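Local coordinates for aerobactin synthase IucC (Klebsiella pneumoniae, PDB 6CN7), which catalyses the last step of aerobactin siderophore biosynthesis, probably the ATP-dependent joining of a second N-acetyl-N-hydroxylysine to the citryl intermediate, at residues Y411-L414 and C415-V419. The protein carries 5 engineered substitutions. Sequence-based numbering, arbitrary orientation.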
ATOM      1  N   TYR A 411      16.262   8.605 -38.898  1.00 41.32           N
ATOM      2  CA  TYR A 411      17.649   8.776 -39.313  1.00 38.69           C
ATOM      3  C   TYR A 411      17.876  10.155 -39.915  1.00 46.12           C
ATOM      4  O   TYR A 411      18.928  10.768 -39.699  1.00 48.42           O
ATOM      5  CB  TYR A 411      18.030   7.681 -40.306  1.00 38.49           C
ATOM      6  CG  TYR A 411      19.502   7.631 -40.639  1.00 43.04           C
ATOM      7  CD1 TYR A 411      20.453   7.461 -39.642  1.00 42.64           C
ATOM      8  CD2 TYR A 411      19.941   7.732 -41.951  1.00 41.76           C
ATOM      9  CE1 TYR A 411      21.801   7.410 -39.940  1.00 40.35           C
ATOM     10  CE2 TYR A 411      21.286   7.680 -42.260  1.00 44.03           C
ATOM     11  CZ  TYR A 411      22.211   7.517 -41.250  1.00 44.09           C
ATOM     12  OH  TYR A 411      23.552   7.466 -41.554  1.00 48.35           O
ATOM     13  N   HIS A 412      16.898  10.659 -40.672  1.00 40.76           N
ATOM     14  CA  HIS A 412      17.008  11.999 -41.240  1.00 44.74           C
ATOM     15  C   HIS A 412      17.020  13.057 -40.144  1.00 43.35           C
ATOM     16  O   HIS A 412      17.838  13.983 -40.169  1.00 44.54           O
ATOM     17  CB  HIS A 412      15.857  12.244 -42.217  1.00 49.60           C
ATOM     18  CG  HIS A 412      15.828  13.628 -42.788  1.00 50.92           C
ATOM     19  ND1 HIS A 412      16.786  14.096 -43.659  1.00 51.78           N
ATOM     20  CD2 HIS A 412      14.949  14.643 -42.616  1.00 52.71           C
ATOM     21  CE1 HIS A 412      16.503  15.339 -43.998  1.00 51.00           C
ATOM     22  NE2 HIS A 412      15.394  15.696 -43.378  1.00 54.34           N
ATOM     23  N   LEU A 413      16.110  12.939 -39.174  1.00 46.77           N
ATOM     24  CA  LEU A 413      16.115  13.857 -38.041  1.00 52.99           C
ATOM     25  C   LEU A 413      17.491  13.914 -37.388  1.00 55.25           C
ATOM     26  O   LEU A 413      17.979  14.994 -37.034  1.00 51.15           O
ATOM     27  CB  LEU A 413      15.054  13.430 -37.023  1.00 51.14           C
ATOM     28  CG  LEU A 413      14.878  14.316 -35.785  1.00 52.42           C
ATOM     29  CD1 LEU A 413      14.451  15.722 -36.174  1.00 53.18           C
ATOM     30  CD2 LEU A 413      13.868  13.698 -34.832  1.00 50.04           C
ATOM     31  N   LEU A 414      18.143  12.757 -37.241  1.00 52.04           N
ATOM     32  CA  LEU A 414      19.449  12.711 -36.589  1.00 49.86           C
ATOM     33  C   LEU A 414      20.524  13.374 -37.444  1.00 50.83           C
ATOM     34  O   LEU A 414      21.263  14.243 -36.964  1.00 49.00           O
ATOM     35  CB  LEU A 414      19.827  11.260 -36.286  1.00 50.01           C
ATOM     36  CG  LEU A 414      21.265  11.017 -35.809  1.00 55.65           C
ATOM     37  CD1 LEU A 414      21.541  11.773 -34.520  1.00 57.73           C
ATOM     38  CD2 LEU A 414      21.529   9.532 -35.629  1.00 55.79           C
ATOM     39  N   CYS A 415      20.632  12.974 -38.712  1.00 50.58           N
ATOM     40  CA  CYS A 415      21.756  13.419 -39.530  1.00 48.35           C
ATOM     41  C   CYS A 415      21.652  14.891 -39.903  1.00 47.71           C
ATOM     42  O   CYS A 415      22.682  15.555 -40.071  1.00 49.69           O
ATOM     43  CB  CYS A 415      21.854  12.563 -40.789  1.00 47.58           C
ATOM     44  SG  CYS A 415      22.144  10.822 -40.445  1.00 50.19           S
ATOM     45  N   ARG A 416      20.437  15.418 -40.041  1.00 49.44           N
ATOM     46  CA  ARG A 416      20.255  16.809 -40.441  1.00 53.82           C
ATOM     47  C   ARG A 416      20.213  17.755 -39.248  1.00 53.97           C
ATOM     48  O   ARG A 416      20.804  18.838 -39.300  1.00 55.07           O
ATOM     49  CB  ARG A 416      18.971  16.952 -41.260  1.00 56.78           C
ATOM     50  CG  ARG A 416      18.565  18.398 -41.588  1.00 66.37           C
ATOM     51  CD  ARG A 416      18.714  18.688 -43.062  1.00 69.34           C
ATOM     52  NE  ARG A 416      18.217  20.015 -43.428  1.00 80.60           N
ATOM     53  CZ  ARG A 416      17.096  20.252 -44.104  1.00 84.73           C
ATOM     54  NH1 ARG A 416      16.323  19.255 -44.519  1.00 82.11           N
ATOM     55  NH2 ARG A 416      16.747  21.503 -44.381  1.00 86.36           N
ATOM     56  N   TYR A 417      19.530  17.367 -38.174  1.00 54.90           N
ATOM     57  CA  TYR A 417      19.309  18.247 -37.037  1.00 58.23           C
ATOM     58  C   TYR A 417      20.066  17.817 -35.787  1.00 61.49           C
ATOM     59  O   TYR A 417      19.950  18.479 -34.752  1.00 62.45           O
ATOM     60  CB  TYR A 417      17.810  18.328 -36.730  1.00 56.78           C
ATOM     61  CG  TYR A 417      16.981  18.798 -37.904  1.00 56.77           C
ATOM     62  CD1 TYR A 417      16.959  20.136 -38.267  1.00 59.36           C
ATOM     63  CD2 TYR A 417      16.224  17.905 -38.648  1.00 57.89           C
ATOM     64  CE1 TYR A 417      16.210  20.575 -39.340  1.00 58.14           C
ATOM     65  CE2 TYR A 417      15.466  18.333 -39.720  1.00 59.03           C
ATOM     66  CZ  TYR A 417      15.465  19.669 -40.061  1.00 59.20           C
ATOM     67  OH  TYR A 417      14.716  20.102 -41.129  1.00 62.35           O
ATOM     68  N   GLY A 418      20.835  16.733 -35.850  1.00 59.22           N
ATOM     69  CA  GLY A 418      21.586  16.289 -34.688  1.00 56.38           C
ATOM     70  C   GLY A 418      20.717  15.927 -33.503  1.00 54.50           C
ATOM     71  O   GLY A 418      21.147  16.086 -32.356  1.00 53.50           O
ATOM     72  N   VAL A 419      19.503  15.441 -33.751  1.00 54.06           N
ATOM     73  CA  VAL A 419      18.535  15.131 -32.705  1.00 54.28           C
ATOM     74  C   VAL A 419      18.276  13.633 -32.719  1.00 52.18           C
ATOM     75  O   VAL A 419      18.027  13.054 -33.781  1.00 55.82           O
ATOM     76  CB  VAL A 419      17.220  15.911 -32.904  1.00 57.66           C
ATOM     77  CG1 VAL A 419      16.188  15.507 -31.856  1.00 59.77           C
ATOM     78  CG2 VAL A 419      17.474  17.410 -32.854  1.00 57.03           C
TER
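The last two turns of helix 395-417, and the exit from it, bring Tyr411 to Leu414 against Cys415 to Val419, where the chain leaves the helix for strand 419-421. Three backbone bonds continue the helical pattern. Cys415 N bonds to Tyr411 O at 3.0 Å, Arg416 N to His412 O and Tyr417 N to Leu413 O. A weak, bent fourth joins Gly418 N to Leu414 O. Gly418 then takes positive phi, and the chain turns back so that Val419 O lies 3.2 Å from Leu414 CA in a CA-H...O contact.

Cys415 SG sits over one face of the Tyr411 ring, 3.5 Å from its centroid and 18° off the normal. It is nearest to CZ, so this sulfur-aromatic contact is shifted toward the hydroxyl end of the ring, where OH is hydrogen-bonded to Phe533 O. The SG stands anti to its own carbonyl carbon (chi1 -61°), which turns it back along the helix to the ring.

His412 and Arg416 run side by side in the same direction. Their ring and guanidinium planes are 66° apart, with His412 NE2 3.9 Å from Arg416 NH1. Both reach Asp311 OD2, His412 NE2 by a hydrogen bond and Arg416 NH1 by a salt bridge that probably offsets the guanidinium charge; Tyr417 OH bonds it too, while Tyr519 OH bonds His412 ND1, so the imidazole is held at both nitrogens.

Leu413 and Tyr417 cross at about a right angle, CD1 to CD2 at 3.7 Å, and Leu413 CG touches Val419 CB at 4.0 Å. Leu413, Tyr417 and Val419 all pack on helix 291-310, Tyr411 and Leu414 rest on helix 475-499, and beyond the helix end Gly418 makes backbone hydrogen bonds with Val452, at the end of strand 449-452.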